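Local coordinates for pili retraction protein PilT (Thermus thermophilus, PDB 5FL3), which probably binds and hydrolyses ATP to power the retraction of type IV pili, at residues D252-P255 / L256-R260; I341-E344 / D345-A349. One frame throughout, in Å; residues are numbered along the deposited sequence.

Contact 1. Residues D252-P255 / L256-R260; sequences DFFP and LHEHR
His259 reaches back five residues to Phe254, its imidazole giving the first of two hydrogen bonds between residues 252-255 and 256-260. NE2 of His259 donates to O of Phe254 over 3.0 Å, with the acceptor close to the ring plane at the edge; the NE2 donor, however, stands well above the carbonyl plane of Phe254. With CG anti to the carbonyl carbon (chi1 -77°), the His259 ring is swung back over the start of the turn, and CA of Leu256 lies 3.6 Å above one face, toward the rim. The second bond is backbone only: N of Glu258 to O of Pro255, 3.0 Å, closing a type I turn with Leu256 and His257 at its corners. Van der Waals contacts gather round the proline. CE1 of His257 meets CB of Pro255 at 3.4 Å, while the Glu258 side chain runs alongside the pyrrolidine, OE2 lying 3.9 Å from CD of Pro255. The Glu258 side chain crosses that of Phe254 at about a right angle, its carboxylate plane turned 68° from the ring, with OE1 of Glu258 3.9 Å from CD2 of Phe254. Its charge is met by Arg218 in a salt bridge. The turn joins helix 243-251 to helix 259-269 at the protein surface; Phe254 packs on Arg218, Val221 and Glu222 of helix 218-230, and Phe253 lies in a cation-pi contact with Arg249 of helix 243-251.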
loop_
_atom_site.group_PDB
_atom_site.type_symbol
_atom_site.label_atom_id
_atom_site.label_comp_id
_atom_site.label_asym_id
_atom_site.label_seq_id
_atom_site.Cartn_x
_atom_site.Cartn_y
_atom_site.Cartn_z
ATOM N N ASP A 252 5.917 -15.153 13.833
ATOM C CA ASP A 252 5.601 -16.458 13.265
ATOM C C ASP A 252 6.341 -16.744 11.962
ATOM O O ASP A 252 6.231 -17.839 11.422
ATOM C CB ASP A 252 4.088 -16.604 13.039
ATOM C CG ASP A 252 3.320 -16.836 14.339
ATOM O OD1 ASP A 252 3.946 -16.963 15.420
ATOM O OD2 ASP A 252 2.085 -16.903 14.281
ATOM N N PHE A 253 7.090 -15.779 11.445
ATOM C CA PHE A 253 7.933 -16.059 10.287
ATOM C C PHE A 253 9.146 -16.919 10.665
ATOM O O PHE A 253 9.801 -17.491 9.797
ATOM C CB PHE A 253 8.424 -14.766 9.643
ATOM C CG PHE A 253 7.564 -14.273 8.536
ATOM C CD1 PHE A 253 7.579 -14.899 7.307
ATOM C CD2 PHE A 253 6.745 -13.168 8.719
ATOM C CE1 PHE A 253 6.787 -14.440 6.276
ATOM C CE2 PHE A 253 5.958 -12.700 7.692
ATOM C CZ PHE A 253 5.974 -13.336 6.471
ATOM N N PHE A 254 9.446 -17.000 11.956
ATOM C CA PHE A 254 10.688 -17.618 12.400
ATOM C C PHE A 254 10.491 -18.967 13.081
ATOM O O PHE A 254 9.410 -19.267 13.589
ATOM C CB PHE A 254 11.432 -16.658 13.334
ATOM C CG PHE A 254 11.901 -15.416 12.643
ATOM C CD1 PHE A 254 11.014 -14.374 12.372
ATOM C CD2 PHE A 254 13.213 -15.302 12.210
ATOM C CE1 PHE A 254 11.438 -13.230 11.704
ATOM C CE2 PHE A 254 13.645 -14.160 11.539
ATOM C CZ PHE A 254 12.757 -13.123 11.286
ATOM N N PRO A 255 11.534 -19.806 13.051
ATOM C CA PRO A 255 11.523 -20.983 13.916
ATOM C C PRO A 255 11.326 -20.599 15.377
ATOM O O PRO A 255 11.797 -19.567 15.830
ATOM C CB PRO A 255 12.893 -21.613 13.660
ATOM C CG PRO A 255 13.163 -21.275 12.209
ATOM C CD PRO A 255 12.605 -19.870 12.038
ATOM N N LEU A 256 10.606 -21.450 16.097
ATOM C CA LEU A 256 10.181 -21.199 17.470
ATOM C C LEU A 256 11.330 -20.882 18.429
ATOM O O LEU A 256 11.176 -20.063 19.346
ATOM C CB LEU A 256 9.407 -22.411 17.982
ATOM C CG LEU A 256 8.365 -22.157 19.066
ATOM C CD1 LEU A 256 7.470 -23.370 19.069
ATOM C CD2 LEU A 256 8.963 -21.916 20.461
ATOM N N HIS A 257 12.471 -21.544 18.239
ATOM C CA HIS A 257 13.600 -21.370 19.151
ATOM C C HIS A 257 14.273 -19.999 19.001
ATOM O O HIS A 257 15.038 -19.580 19.869
ATOM C CB HIS A 257 14.627 -22.499 18.955
ATOM C CG HIS A 257 15.295 -22.498 17.616
ATOM N ND1 HIS A 257 14.647 -22.865 16.455
ATOM C CD2 HIS A 257 16.566 -22.190 17.253
ATOM C CE1 HIS A 257 15.486 -22.776 15.436
ATOM N NE2 HIS A 257 16.656 -22.367 15.894
ATOM N N GLU A 258 13.969 -19.294 17.913
ATOM C CA GLU A 258 14.516 -17.956 17.680
ATOM C C GLU A 258 13.637 -16.826 18.222
ATOM O O GLU A 258 14.084 -15.679 18.311
ATOM C CB GLU A 258 14.728 -17.723 16.191
ATOM C CG GLU A 258 15.728 -18.623 15.553
ATOM C CD GLU A 258 16.085 -18.144 14.170
ATOM O OE1 GLU A 258 16.241 -16.913 14.001
ATOM O OE2 GLU A 258 16.197 -18.988 13.250
ATOM N N HIS A 259 12.401 -17.150 18.591
ATOM C CA HIS A 259 11.388 -16.127 18.848
ATOM C C HIS A 259 11.731 -15.026 19.847
ATOM O O HIS A 259 11.321 -13.878 19.636
ATOM C CB HIS A 259 10.081 -16.791 19.280
ATOM C CG HIS A 259 9.319 -17.389 18.141
ATOM N ND1 HIS A 259 7.999 -17.776 18.239
ATOM C CD2 HIS A 259 9.693 -17.648 16.867
ATOM C CE1 HIS A 259 7.598 -18.261 17.078
ATOM N NE2 HIS A 259 8.606 -18.195 16.228
ATOM N N ARG A 260 12.461 -15.299 20.921
ATOM C CA ARG A 260 12.676 -14.161 21.805
ATOM C C ARG A 260 13.804 -13.269 21.258
ATOM O O ARG A 260 13.876 -12.085 21.585
ATOM C CB ARG A 260 12.952 -14.578 23.245
ATOM C CG ARG A 260 12.972 -13.358 24.190
ATOM C CD ARG A 260 13.255 -13.763 25.630
ATOM N NE ARG A 260 14.502 -14.517 25.706
ATOM C CZ ARG A 260 14.537 -15.836 25.874
ATOM N NH1 ARG A 260 13.415 -16.526 26.007
ATOM N NH2 ARG A 260 15.683 -16.464 25.914
#

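Contact 2. Residues I341-E344 / D345-A349; sequences ISLE and DALSA
Ile341 and Ala346 meet across the first turn of helix 343-349, CD1 of the isoleucine 3.6 Å from CB of the alanine. Five residues apart, with the N-cap Ser342 between them in sequence, they form a hydrophobic staple, and both are buried. Ser342 caps the helix: its OG accepts from N of Asp345 at 2.9 Å in a nearly straight bond (164°). The hydroxyl lies between the backbone N and the carbonyl carbon (chi1 70°), which brings it over this first turn. Helical bonds follow from N of Ala346 to O of Ser342 (2.9 Å) and from N of Leu347 to O of Leu343 (2.8 Å). On another flank Leu343 and Leu347 run alongside each other in the same direction, their CD1 atoms 3.7 Å apart. The polar side is looser. Glu344, its chain extended beyond CG, is exposed, as is Ser348, and the two are joined through the backbone, N of Ser348 to O of Glu344 at 2.9 Å. The carboxylates of Glu344 and Asp345 do not touch; placed in the first turn, both would probably interact favourably with the helix dipole. Ile341 packs on Leu332 and Leu335 of helix 328-337 and on Leu279 of strand 270-280, while Leu343, Ala346 and Leu347 all touch Phe356 of helix 353-361.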
loop_
_atom_site.group_PDB
_atom_site.type_symbol
_atom_site.label_atom_id
_atom_site.label_comp_id
_atom_site.label_asym_id
_atom_site.label_seq_id
_atom_site.Cartn_x
_atom_site.Cartn_y
_atom_site.Cartn_z
ATOM N N ILE A 341 -19.266 6.801 8.025
ATOM C CA ILE A 341 -19.608 5.417 7.695
ATOM C C ILE A 341 -20.952 5.009 8.312
ATOM O O ILE A 341 -21.393 5.588 9.312
ATOM C CB ILE A 341 -18.513 4.417 8.172
ATOM C CG1 ILE A 341 -18.201 4.612 9.657
ATOM C CG2 ILE A 341 -17.251 4.575 7.357
ATOM C CD1 ILE A 341 -17.233 3.587 10.235
ATOM N N SER A 342 -21.594 4.003 7.720
ATOM C CA SER A 342 -22.848 3.495 8.257
ATOM C C SER A 342 -22.593 2.675 9.505
ATOM O O SER A 342 -21.458 2.287 9.785
ATOM C CB SER A 342 -23.578 2.648 7.233
ATOM O OG SER A 342 -22.893 1.433 7.027
ATOM N N LEU A 343 -23.654 2.411 10.257
ATOM C CA LEU A 343 -23.549 1.551 11.422
ATOM C C LEU A 343 -23.229 0.131 10.981
ATOM O O LEU A 343 -22.438 -0.570 11.614
ATOM C CB LEU A 343 -24.846 1.579 12.235
ATOM C CG LEU A 343 -24.932 0.620 13.428
ATOM C CD1 LEU A 343 -23.852 0.918 14.469
ATOM C CD2 LEU A 343 -26.311 0.707 14.038
ATOM N N GLU A 344 -23.855 -0.286 9.889
ATOM C CA GLU A 344 -23.646 -1.626 9.358
ATOM C C GLU A 344 -22.178 -1.833 9.004
ATOM O O GLU A 344 -21.535 -2.771 9.475
ATOM C CB GLU A 344 -24.525 -1.856 8.136
ATOM C CG GLU A 344 -24.541 -3.296 7.658
ATOM C CD GLU A 344 -25.386 -3.497 6.403
ATOM O OE1 GLU A 344 -25.798 -2.484 5.781
ATOM O OE2 GLU A 344 -25.632 -4.674 6.041
ATOM N N ASP A 345 -21.650 -0.933 8.185
ATOM C CA ASP A 345 -20.248 -0.973 7.805
ATOM C C ASP A 345 -19.308 -0.837 9.027
ATOM O O ASP A 345 -18.316 -1.566 9.133
ATOM C CB ASP A 345 -19.959 0.115 6.761
ATOM C CG ASP A 345 -20.524 -0.228 5.399
ATOM O OD1 ASP A 345 -20.869 -1.414 5.167
ATOM O OD2 ASP A 345 -20.625 0.682 4.554
ATOM N N ALA A 346 -19.621 0.079 9.943
ATOM C CA ALA A 346 -18.835 0.211 11.156
ATOM C C ALA A 346 -18.798 -1.107 11.946
ATOM O O ALA A 346 -17.756 -1.475 12.502
ATOM C CB ALA A 346 -19.375 1.334 12.021
ATOM N N LEU A 347 -19.918 -1.829 11.980
ATOM C CA LEU A 347 -20.002 -3.053 12.784
ATOM C C LEU A 347 -19.370 -4.252 12.099
ATOM O O LEU A 347 -18.837 -5.137 12.766
ATOM C CB LEU A 347 -21.453 -3.384 13.133
ATOM C CG LEU A 347 -21.975 -2.818 14.456
ATOM C CD1 LEU A 347 -23.480 -2.717 14.401
ATOM C CD2 LEU A 347 -21.531 -3.674 15.640
ATOM N N SER A 348 -19.426 -4.296 10.772
ATOM C CA SER A 348 -18.827 -5.416 10.058
ATOM C C SER A 348 -17.299 -5.289 10.052
ATOM O O SER A 348 -16.583 -6.294 9.955
ATOM C CB SER A 348 -19.364 -5.500 8.630
ATOM O OG SER A 348 -18.809 -4.476 7.825
ATOM N N ALA A 349 -16.818 -4.052 10.178
ATOM C CA ALA A 349 -15.385 -3.755 10.194
ATOM C C ALA A 349 -14.756 -3.913 11.577
ATOM O O ALA A 349 -13.544 -4.100 11.687
ATOM C CB ALA A 349 -15.137 -2.346 9.681
#

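From the N terminus, the chain passes the nucleotide-binding P-loop and helix 218-230 before reaching contact 1, which turns it from helix 243-251 into helix 259-269. That helix leads directly into strand 270-280 of the mixed sheet, and contact 2, further along, packs against the far end of the same strand. Each contact closes only a short local turn; they run in series, neither nesting nor crossing, with centres about 36 Å apart. Contact 1 ties its inter-helix turn to helix 218-230, whereas contact 2 starts a helix lodged among the C-terminal helices and the sheet, with the Ile341 side chain about 11 Å from bound ADP.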